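Local atomic coordinates of ethylbenzene dehydrogenase beta-subunit (Aromatoleum aromaticum, PDB entry 2IVF), a protein that carries three SF4 clusters and one Fe3-S4 cluster in a ferredoxin-like iron-sulfur subunit that packs against an alpha-subunit and probably relays electrons. Residues Thr43-Thr48 with Thr207-Ile212; Arg188-Ala193 with Lys197-Asn202; Gly166-Arg171 with Val177-Glu182. All coordinates share one frame; numbering follows the deposited sequence.

Along the chain, contact 1 closes a long loop within which contact 3 and then contact 2 follow in series. Their centres lie close together: about 11 Å between contacts 1 and 2, 14 Å between 1 and 3, and 12 Å between 2 and 3. Strands 199-202 and 207-210 form one antiparallel sheet that joins contacts 1 and 2, whereas contact 3 is the hairpin of strands 168-170 and 177-179. Q181, just after strand 177-179, hydrogen-bonds to T207 and S208, and I168 packs on C190 and I199. Contacts 2 and 3 and S208 of contact 1 touch the Fe3-S4 cluster; C190 and C211 bind cluster irons, and contacts 2 and 3 share an SF4 cluster.

Contact 1. Residues Thr43-Thr48 with Thr207-Ile212; sequences TKRPGT and TSEKCI. With SF4 (iron/sulfur cluster), chain U.
R45 and E209 meet from opposite directions, the guanidinium presenting NH1 and NH2 end-on to the carboxylate. NH1 of R45 donates to the syn lone pair of OE2 of E209, 3.0 Å away, with a fairly straight N-H...O angle of 159°. NH2 of R45 reaches OE1 of E209 at 2.9 Å, again on the syn side but out of the carboxylate plane, which fits the 43° between the two flat groups: the salt bridge is twisted rather than coplanar. A bend in the arginine chain at chi3 (-81°) brings the guanidinium round to this position.

T48 supplies the flanking contact. Its CG2 lies over one face of the guanidinium, offset toward the rim, and comes within 3.2 Å of OE2 of E209. Its OG1 instead turns back to the carbonyl O of R45, at 2.6 Å, an oxygen that also accepts from T48 N across the type II turn R45-T48.

Both charged groups have further partners: R45 NH2 bonds to W42 O, and E209 to N202 and to Y68 of the alpha-subunit. The loop after helix 33-42 is thereby tied to strand 207-210, which pairs with strand 199-202 and leads to C211, a ligand of an SF4 iron.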
loop_
_atom_site.group_PDB
_atom_site.type_symbol
_atom_site.label_atom_id
_atom_site.label_comp_id
_atom_site.label_asym_id
_atom_site.label_seq_id
_atom_site.Cartn_x
_atom_site.Cartn_y
_atom_site.Cartn_z
ATOM N N THR B 43 -9.371 3.799 -17.886
ATOM C CA THR B 43 -10.240 4.816 -17.294
ATOM C C THR B 43 -9.489 5.991 -16.727
ATOM O O THR B 43 -9.773 6.462 -15.635
ATOM C CB THR B 43 -11.260 4.235 -16.245
ATOM O OG1 THR B 43 -10.573 3.582 -15.172
ATOM C CG2 THR B 43 -12.167 3.244 -16.913
ATOM N N LYS B 44 -8.578 6.494 -17.526
ATOM C CA LYS B 44 -7.961 7.786 -17.290
ATOM C C LYS B 44 -8.333 8.842 -18.339
ATOM O O LYS B 44 -7.806 9.943 -18.325
ATOM C CB LYS B 44 -6.444 7.611 -17.191
ATOM C CG LYS B 44 -6.060 7.027 -15.891
ATOM C CD LYS B 44 -4.595 6.615 -15.817
ATOM C CE LYS B 44 -3.631 7.735 -15.964
ATOM N NZ LYS B 44 -2.237 7.173 -15.901
ATOM N N ARG B 45 -9.225 8.487 -19.258
ATOM C CA ARG B 45 -9.746 9.395 -20.261
ATOM C C ARG B 45 -10.736 10.373 -19.636
ATOM O O ARG B 45 -11.421 10.011 -18.683
ATOM C CB ARG B 45 -10.478 8.578 -21.332
ATOM C CG ARG B 45 -9.581 7.631 -22.095
ATOM C CD ARG B 45 -10.357 6.769 -23.055
ATOM N NE ARG B 45 -10.961 5.654 -22.360
ATOM C CZ ARG B 45 -12.270 5.475 -22.208
ATOM N NH1 ARG B 45 -13.146 6.325 -22.736
ATOM N NH2 ARG B 45 -12.694 4.422 -21.539
ATOM N N PRO B 46 -10.802 11.619 -20.133
ATOM C CA PRO B 46 -11.808 12.572 -19.617
ATOM C C PRO B 46 -13.211 11.966 -19.615
ATOM O O PRO B 46 -13.636 11.363 -20.604
ATOM C CB PRO B 46 -11.712 13.757 -20.590
ATOM C CG PRO B 46 -10.347 13.670 -21.169
ATOM C CD PRO B 46 -9.942 12.233 -21.162
ATOM N N GLY B 47 -13.899 12.090 -18.498
ATOM C CA GLY B 47 -15.214 11.522 -18.356
ATOM C C GLY B 47 -15.263 10.090 -17.841
ATOM O O GLY B 47 -16.340 9.596 -17.606
ATOM N N THR B 48 -14.109 9.429 -17.643
ATOM C CA THR B 48 -14.046 8.039 -17.101
ATOM C C THR B 48 -13.360 7.968 -15.721
ATOM O O THR B 48 -13.259 6.906 -15.117
ATOM C CB THR B 48 -13.254 7.130 -18.039
ATOM O OG1 THR B 48 -11.869 7.536 -18.039
ATOM C CG2 THR B 48 -13.846 7.157 -19.516
ATOM N N THR B 207 -21.980 9.185 -23.141
ATOM C CA THR B 207 -22.322 7.788 -23.361
ATOM C C THR B 207 -22.016 7.134 -22.032
ATOM O O THR B 207 -21.448 7.774 -21.133
ATOM C CB THR B 207 -21.418 7.129 -24.441
ATOM O OG1 THR B 207 -20.056 7.163 -23.977
ATOM C CG2 THR B 207 -21.563 7.812 -25.825
ATOM N N SER B 208 -22.464 5.899 -21.904
ATOM C CA SER B 208 -22.099 5.067 -20.793
ATOM C C SER B 208 -21.042 4.035 -21.209
ATOM O O SER B 208 -20.964 3.591 -22.358
ATOM C CB SER B 208 -23.338 4.394 -20.204
ATOM O OG SER B 208 -24.220 5.366 -19.639
ATOM N N GLU B 209 -20.200 3.714 -20.240
ATOM C CA GLU B 209 -19.118 2.803 -20.435
ATOM C C GLU B 209 -19.114 1.769 -19.316
ATOM O O GLU B 209 -19.768 1.927 -18.290
ATOM C CB GLU B 209 -17.815 3.556 -20.418
ATOM C CG GLU B 209 -17.691 4.579 -21.530
ATOM C CD GLU B 209 -16.275 4.945 -21.795
ATOM O OE1 GLU B 209 -15.472 4.048 -22.147
ATOM O OE2 GLU B 209 -15.962 6.139 -21.703
ATOM N N LYS B 210 -18.318 0.732 -19.521
ATOM C CA LYS B 210 -18.290 -0.389 -18.629
ATOM C C LYS B 210 -17.068 -1.262 -18.938
ATOM O O LYS B 210 -16.412 -1.134 -19.973
ATOM C CB LYS B 210 -19.577 -1.221 -18.859
ATOM C CG LYS B 210 -19.641 -1.905 -20.202
ATOM C CD LYS B 210 -20.872 -2.756 -20.369
ATOM C CE LYS B 210 -20.891 -4.015 -19.548
ATOM N NZ LYS B 210 -19.646 -4.819 -19.737
ATOM N N CYS B 211 -16.835 -2.212 -18.057
ATOM C CA CYS B 211 -15.838 -3.233 -18.290
ATOM C C CYS B 211 -16.028 -3.854 -19.651
ATOM O O CYS B 211 -17.121 -4.275 -19.999
ATOM C CB CYS B 211 -15.927 -4.265 -17.183
ATOM S SG CYS B 211 -15.031 -5.773 -17.378
ATOM N N ILE B 212 -14.944 -3.863 -20.419
ATOM C CA ILE B 212 -14.902 -4.435 -21.770
ATOM C C ILE B 212 -14.248 -5.840 -21.798
ATOM O O ILE B 212 -13.906 -6.380 -22.847
ATOM C CB ILE B 212 -14.200 -3.446 -22.731
ATOM C CG1 ILE B 212 -12.732 -3.197 -22.331
ATOM C CG2 ILE B 212 -15.015 -2.130 -22.744
ATOM C CD1 ILE B 212 -11.875 -2.525 -23.456
HETATM FE FE1 SF4 U . -12.893 -5.314 -17.077
HETATM FE FE2 SF4 U . -11.127 -3.495 -16.385
HETATM FE FE3 SF4 U . -10.841 -6.023 -15.517
HETATM FE FE4 SF4 U . -10.340 -5.492 -18.107
HETATM S S1 SF4 U . -9.151 -4.715 -16.305
HETATM S S2 SF4 U . -11.639 -7.195 -17.333
HETATM S S3 SF4 U . -11.896 -3.813 -18.537
HETATM S S4 SF4 U . -12.550 -4.514 -14.980
#

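Contact 2. Residues Arg188-Ala193 with Lys197-Asn202; sequences RHCVEA and KAIYFN. With F3S (Fe3-s4 cluster), chain R; SF4 (iron/sulfur cluster), chain S.
C190 and I199 touch between two clusters. SG of C190 binds FE4 of the Fe3-S4 cluster at 2.2 Å, and CB of C190 rests 3.7 Å from CD1 of I199. CG1 of I199 lies 3.2 Å from S3 of the SF4 cluster, so one apolar side chain is in contact with both the cysteine of one cluster and a sulfide of the other.

The next layer packs around this pair. V191, one residue along the helix, sets CG2 4.1 Å from CG2 of I199, and its CG1 lies against the I199 carbonyl O. At the helix N-cap, R188 lays its guanidinium flat on F201, planes 3° apart and centres 3.7 Å apart, a cation-pi stack. CD of R188 adds a CH-pi contact to the same ring face, near CG and CD1. The bend at chi3 (-84°) carries the guanidinium along the ring, while NE bonds to G186 O and NH1 to the backbone of another protein chain.

K197 closes the far end: NZ of K197 donates to E192 O at 3.0 Å, approaching from above the carbonyl plane, and also to C194 O. Its methylenes pass V191 O.

Helix 189-193 thus lies over strand 199-202, with S208 of the paired strand 207-210 touching R188, V191, I199 and F201, and C159 of helix 158-162 packing on C190 and I199.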
loop_
_atom_site.group_PDB
_atom_site.type_symbol
_atom_site.label_atom_id
_atom_site.label_comp_id
_atom_site.label_asym_id
_atom_site.label_seq_id
_atom_site.Cartn_x
_atom_site.Cartn_y
_atom_site.Cartn_z
ATOM N N ARG B 188 -29.004 6.123 -20.249
ATOM C CA ARG B 188 -28.773 5.606 -18.869
ATOM C C ARG B 188 -29.893 4.733 -18.262
ATOM O O ARG B 188 -29.884 4.426 -17.065
ATOM C CB ARG B 188 -28.383 6.754 -17.948
ATOM C CG ARG B 188 -26.970 7.223 -18.197
ATOM C CD ARG B 188 -26.810 8.593 -17.520
ATOM N NE ARG B 188 -27.284 9.665 -18.361
ATOM C CZ ARG B 188 -27.388 10.932 -17.979
ATOM N NH1 ARG B 188 -27.072 11.314 -16.751
ATOM N NH2 ARG B 188 -27.797 11.820 -18.855
ATOM N N HIS B 189 -30.779 4.212 -19.103
ATOM C CA HIS B 189 -31.723 3.177 -18.643
ATOM C C HIS B 189 -30.952 1.939 -18.225
ATOM O O HIS B 189 -31.299 1.297 -17.225
ATOM C CB HIS B 189 -32.719 2.829 -19.756
ATOM C CG HIS B 189 -33.449 4.007 -20.266
ATOM N ND1 HIS B 189 -34.279 4.756 -19.465
ATOM C CD2 HIS B 189 -33.499 4.567 -21.495
ATOM C CE1 HIS B 189 -34.788 5.745 -20.180
ATOM N NE2 HIS B 189 -34.337 5.648 -21.414
ATOM N N CYS B 190 -29.889 1.632 -18.974
ATOM C CA CYS B 190 -29.002 0.491 -18.706
ATOM C C CYS B 190 -28.391 0.598 -17.357
ATOM O O CYS B 190 -28.253 -0.387 -16.654
ATOM C CB CYS B 190 -27.884 0.413 -19.746
ATOM S SG CYS B 190 -26.868 1.956 -19.836
ATOM N N VAL B 191 -28.000 1.805 -16.981
ATOM C CA VAL B 191 -27.413 2.013 -15.662
ATOM C C VAL B 191 -28.398 1.692 -14.526
ATOM O O VAL B 191 -28.040 1.016 -13.536
ATOM C CB VAL B 191 -26.896 3.459 -15.503
ATOM C CG1 VAL B 191 -26.241 3.634 -14.145
ATOM C CG2 VAL B 191 -25.900 3.802 -16.623
ATOM N N GLU B 192 -29.625 2.170 -14.660
ATOM C CA GLU B 192 -30.667 1.887 -13.688
ATOM C C GLU B 192 -31.025 0.381 -13.651
ATOM O O GLU B 192 -31.319 -0.188 -12.601
ATOM C CB GLU B 192 -31.936 2.698 -14.041
ATOM C CG GLU B 192 -31.772 4.225 -14.038
ATOM C CD GLU B 192 -32.924 4.955 -14.726
ATOM O OE1 GLU B 192 -33.794 4.308 -15.322
ATOM O OE2 GLU B 192 -32.936 6.181 -14.679
ATOM N N ALA B 193 -31.017 -0.241 -14.827
ATOM C CA ALA B 193 -31.354 -1.642 -14.985
ATOM C C ALA B 193 -30.308 -2.628 -14.462
ATOM O O ALA B 193 -30.665 -3.716 -14.061
ATOM C CB ALA B 193 -31.640 -1.934 -16.460
ATOM N N LYS B 197 -24.889 -2.091 -10.825
ATOM C CA LYS B 197 -24.414 -0.751 -11.195
ATOM C C LYS B 197 -23.020 -0.785 -11.783
ATOM O O LYS B 197 -22.132 -0.033 -11.365
ATOM C CB LYS B 197 -24.545 0.217 -10.011
ATOM C CG LYS B 197 -26.011 0.415 -9.580
ATOM C CD LYS B 197 -26.801 1.144 -10.680
ATOM C CE LYS B 197 -28.305 1.202 -10.482
ATOM N NZ LYS B 197 -29.040 -0.087 -10.614
ATOM N N ALA B 198 -22.849 -1.720 -12.728
ATOM C CA ALA B 198 -21.574 -1.980 -13.403
ATOM C C ALA B 198 -21.495 -1.272 -14.778
ATOM O O ALA B 198 -20.632 -1.567 -15.605
ATOM C CB ALA B 198 -21.356 -3.484 -13.547
ATOM N N ILE B 199 -22.410 -0.348 -15.041
ATOM C CA ILE B 199 -22.304 0.538 -16.195
ATOM C C ILE B 199 -22.302 1.942 -15.637
ATOM O O ILE B 199 -23.049 2.236 -14.688
ATOM C CB ILE B 199 -23.495 0.411 -17.176
ATOM C CG1 ILE B 199 -23.731 -1.017 -17.618
ATOM C CG2 ILE B 199 -23.272 1.281 -18.401
ATOM C CD1 ILE B 199 -24.686 -1.155 -18.889
ATOM N N TYR B 200 -21.481 2.807 -16.247
ATOM C CA TYR B 200 -21.112 4.105 -15.713
ATOM C C TYR B 200 -21.222 5.189 -16.785
ATOM O O TYR B 200 -20.660 5.066 -17.861
ATOM C CB TYR B 200 -19.658 4.106 -15.201
ATOM C CG TYR B 200 -19.357 2.994 -14.236
ATOM C CD1 TYR B 200 -19.536 3.178 -12.879
ATOM C CD2 TYR B 200 -19.000 1.734 -14.694
ATOM C CE1 TYR B 200 -19.334 2.112 -11.979
ATOM C CE2 TYR B 200 -18.793 0.675 -13.810
ATOM C CZ TYR B 200 -18.947 0.864 -12.464
ATOM O OH TYR B 200 -18.738 -0.176 -11.577
ATOM N N PHE B 201 -21.900 6.271 -16.457
ATOM C CA PHE B 201 -22.046 7.362 -17.378
ATOM C C PHE B 201 -20.734 8.107 -17.524
ATOM O O PHE B 201 -20.057 8.372 -16.538
ATOM C CB PHE B 201 -23.110 8.325 -16.897
ATOM C CG PHE B 201 -23.474 9.373 -17.892
ATOM C CD1 PHE B 201 -23.833 9.036 -19.199
ATOM C CD2 PHE B 201 -23.507 10.698 -17.519
ATOM C CE1 PHE B 201 -24.169 10.007 -20.094
ATOM C CE2 PHE B 201 -23.878 11.669 -18.400
ATOM C CZ PHE B 201 -24.210 11.328 -19.703
ATOM N N ASN B 202 -20.409 8.440 -18.769
ATOM C CA ASN B 202 -19.271 9.313 -19.112
ATOM C C ASN B 202 -19.895 10.653 -19.518
ATOM O O ASN B 202 -20.488 10.784 -20.583
ATOM C CB ASN B 202 -18.464 8.685 -20.237
ATOM C CG ASN B 202 -17.313 9.535 -20.698
ATOM O OD1 ASN B 202 -17.369 10.755 -20.641
ATOM N ND2 ASN B 202 -16.247 8.885 -21.164
HETATM FE FE1 F3S R . -26.393 4.258 -23.870
HETATM FE FE3 F3S R . -28.567 2.745 -24.062
HETATM FE FE4 F3S R . -27.439 2.967 -21.763
HETATM S S1 F3S R . -28.195 4.734 -25.034
HETATM S S2 F3S R . -26.430 4.972 -21.764
HETATM S S3 F3S R . -26.543 2.117 -23.597
HETATM S S4 F3S R . -29.628 2.948 -22.114
HETATM FE FE1 SF4 S . -24.698 -5.208 -15.248
HETATM FE FE2 SF4 S . -25.043 -5.706 -17.808
HETATM FE FE3 SF4 S . -24.670 -7.777 -16.046
HETATM FE FE4 SF4 S . -22.566 -6.118 -16.633
HETATM S S1 SF4 S . -23.669 -7.538 -18.087
HETATM S S2 SF4 S . -23.258 -6.812 -14.543
HETATM S S3 SF4 S . -23.640 -4.150 -16.960
HETATM S S4 SF4 S . -26.485 -6.359 -16.134
#

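Contact 3. Residues Gly166-Arg171 with Val177-Glu182; sequences GAIYKR and VLVDQE. With SF4 (iron/sulfur cluster), chain S.
V177 spreads its two methyls against neighbouring side chains of the facing strand: CG1 of V177 packs on CG2 of I168 at 3.6 Å, and its CG2 lies 3.8 Å from CG of K170. I168 in turn is wedged between two valines, since its CG1 meets CG2 of V179 at 3.8 Å. These side chains share one face of the hairpin.

On the reverse face the ring of Y169 covers L178. With CG between the backbone N and the carbonyl carbon (chi1 62°), the ring swings across the facing strand, and CB of L178 sits over its face, toward the rim, 4.2 Å from the centroid of the Y169 ring. CD1 of L178 lies 3.4 Å from OH of Y169, and CB of D180 lies at the ring edge.

The strands run antiparallel at 158°. Y169 and L178 form a hydrogen-bonded pair, with N of L178 2.7 Å from O of Y169, and D180 N bonds to A167 O at 2.8 Å.

The chemistry is two-sided. V177 packs on the SF4 cluster (CG2 of V177 to S1, 3.9 Å) and I168 and V179 on the Fe3-S4 cluster, while K170 turns NZ to G175 O. Opposite, Y169 OH hydrogen-bonds to E65 of the alpha-subunit; at the strand end R171, salt-bridged to D173, forms a second salt bridge to that glutamate.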
loop_
_atom_site.group_PDB
_atom_site.type_symbol
_atom_site.label_atom_id
_atom_site.label_comp_id
_atom_site.label_asym_id
_atom_site.label_seq_id
_atom_site.Cartn_x
_atom_site.Cartn_y
_atom_site.Cartn_z
ATOM N N GLY B 166 -30.763 -0.058 -28.402
ATOM C CA GLY B 166 -30.036 -1.303 -28.707
ATOM C C GLY B 166 -28.534 -1.136 -28.858
ATOM O O GLY B 166 -27.910 -1.845 -29.646
ATOM N N ALA B 167 -27.950 -0.202 -28.107
ATOM C CA ALA B 167 -26.521 0.053 -28.153
ATOM C C ALA B 167 -25.740 -1.034 -27.422
ATOM O O ALA B 167 -24.537 -1.143 -27.611
ATOM C CB ALA B 167 -26.167 1.411 -27.551
ATOM N N ILE B 168 -26.389 -1.800 -26.553
ATOM C CA ILE B 168 -25.673 -2.809 -25.768
ATOM C C ILE B 168 -25.860 -4.172 -26.416
ATOM O O ILE B 168 -26.973 -4.566 -26.811
ATOM C CB ILE B 168 -26.157 -2.858 -24.319
ATOM C CG1 ILE B 168 -25.838 -1.541 -23.628
ATOM C CG2 ILE B 168 -25.557 -4.088 -23.532
ATOM C CD1 ILE B 168 -26.303 -1.453 -22.189
ATOM N N TYR B 169 -24.757 -4.900 -26.533
ATOM C CA TYR B 169 -24.818 -6.230 -27.091
ATOM C C TYR B 169 -23.904 -7.181 -26.360
ATOM O O TYR B 169 -23.014 -6.761 -25.614
ATOM C CB TYR B 169 -24.470 -6.239 -28.575
ATOM C CG TYR B 169 -23.079 -5.772 -28.891
ATOM C CD1 TYR B 169 -22.779 -4.410 -28.944
ATOM C CD2 TYR B 169 -22.051 -6.683 -29.142
ATOM C CE1 TYR B 169 -21.519 -3.973 -29.248
ATOM C CE2 TYR B 169 -20.784 -6.247 -29.450
ATOM C CZ TYR B 169 -20.515 -4.898 -29.502
ATOM O OH TYR B 169 -19.243 -4.461 -29.806
ATOM N N LYS B 170 -24.171 -8.468 -26.554
ATOM C CA LYS B 170 -23.394 -9.515 -25.900
ATOM C C LYS B 170 -22.753 -10.295 -27.019
ATOM O O LYS B 170 -23.456 -10.823 -27.879
ATOM C CB LYS B 170 -24.299 -10.433 -25.109
ATOM C CG LYS B 170 -23.556 -11.450 -24.250
ATOM C CD LYS B 170 -24.543 -12.182 -23.326
ATOM C CE LYS B 170 -23.855 -13.356 -22.560
ATOM N NZ LYS B 170 -22.806 -12.900 -21.599
ATOM N N ARG B 171 -21.438 -10.330 -27.018
ATOM C CA ARG B 171 -20.691 -11.045 -28.029
ATOM C C ARG B 171 -21.041 -12.514 -27.974
ATOM O O ARG B 171 -21.054 -13.116 -26.904
ATOM C CB ARG B 171 -19.224 -10.844 -27.803
ATOM C CG ARG B 171 -18.673 -9.531 -28.336
ATOM C CD ARG B 171 -17.237 -9.719 -28.750
ATOM N NE ARG B 171 -17.157 -10.612 -29.913
ATOM C CZ ARG B 171 -16.936 -10.221 -31.163
ATOM N NH1 ARG B 171 -16.787 -8.939 -31.465
ATOM N NH2 ARG B 171 -16.893 -11.133 -32.137
ATOM N N VAL B 177 -20.182 -8.429 -22.831
ATOM C CA VAL B 177 -21.273 -7.473 -22.981
ATOM C C VAL B 177 -20.640 -6.112 -23.179
ATOM O O VAL B 177 -19.750 -5.715 -22.445
ATOM C CB VAL B 177 -22.207 -7.482 -21.755
ATOM C CG1 VAL B 177 -23.300 -6.374 -21.895
ATOM C CG2 VAL B 177 -22.810 -8.865 -21.600
ATOM N N LEU B 178 -21.038 -5.438 -24.234
ATOM C CA LEU B 178 -20.442 -4.152 -24.582
ATOM C C LEU B 178 -21.491 -3.083 -24.884
ATOM O O LEU B 178 -22.573 -3.375 -25.392
ATOM C CB LEU B 178 -19.523 -4.310 -25.828
ATOM C CG LEU B 178 -18.266 -5.194 -25.610
ATOM C CD1 LEU B 178 -17.620 -5.447 -26.956
ATOM C CD2 LEU B 178 -17.234 -4.588 -24.636
ATOM N N VAL B 179 -21.123 -1.841 -24.605
ATOM C CA VAL B 179 -21.888 -0.655 -25.027
ATOM C C VAL B 179 -21.221 -0.080 -26.275
ATOM O O VAL B 179 -20.091 0.406 -26.212
ATOM C CB VAL B 179 -21.898 0.458 -23.938
ATOM C CG1 VAL B 179 -22.657 1.710 -24.497
ATOM C CG2 VAL B 179 -22.515 -0.026 -22.631
ATOM N N ASP B 180 -21.924 -0.146 -27.397
ATOM C CA ASP B 180 -21.466 0.425 -28.656
ATOM C C ASP B 180 -21.399 1.948 -28.538
ATOM O O ASP B 180 -22.437 2.634 -28.481
ATOM C CB ASP B 180 -22.429 -0.009 -29.755
ATOM C CG ASP B 180 -22.150 0.630 -31.082
ATOM O OD1 ASP B 180 -21.522 1.715 -31.139
ATOM O OD2 ASP B 180 -22.605 0.035 -32.092
ATOM N N GLN B 181 -20.172 2.465 -28.449
ATOM C CA GLN B 181 -19.953 3.859 -28.126
ATOM C C GLN B 181 -20.429 4.800 -29.220
ATOM O O GLN B 181 -20.636 5.969 -28.957
ATOM C CB GLN B 181 -18.480 4.101 -27.822
ATOM C CG GLN B 181 -18.063 3.364 -26.589
ATOM C CD GLN B 181 -18.850 3.828 -25.378
ATOM O OE1 GLN B 181 -18.724 4.997 -24.975
ATOM N NE2 GLN B 181 -19.672 2.930 -24.789
ATOM N N GLU B 182 -20.601 4.300 -30.440
ATOM C CA GLU B 182 -21.128 5.119 -31.531
ATOM C C GLU B 182 -22.648 5.270 -31.489
ATOM O O GLU B 182 -23.181 6.291 -31.902
ATOM C CB GLU B 182 -20.761 4.516 -32.894
ATOM C CG GLU B 182 -19.274 4.449 -33.137
ATOM C CD GLU B 182 -18.885 3.949 -34.536
ATOM O OE1 GLU B 182 -19.786 3.677 -35.377
ATOM O OE2 GLU B 182 -17.649 3.858 -34.791
HETATM FE FE1 SF4 S . -24.698 -5.208 -15.248
HETATM FE FE2 SF4 S . -25.043 -5.706 -17.808
HETATM FE FE3 SF4 S . -24.670 -7.777 -16.046
HETATM FE FE4 SF4 S . -22.566 -6.118 -16.633
HETATM S S1 SF4 S . -23.669 -7.538 -18.087
HETATM S S2 SF4 S . -23.258 -6.812 -14.543
HETATM S S3 SF4 S . -23.640 -4.150 -16.960
HETATM S S4 SF4 S . -26.485 -6.359 -16.134
#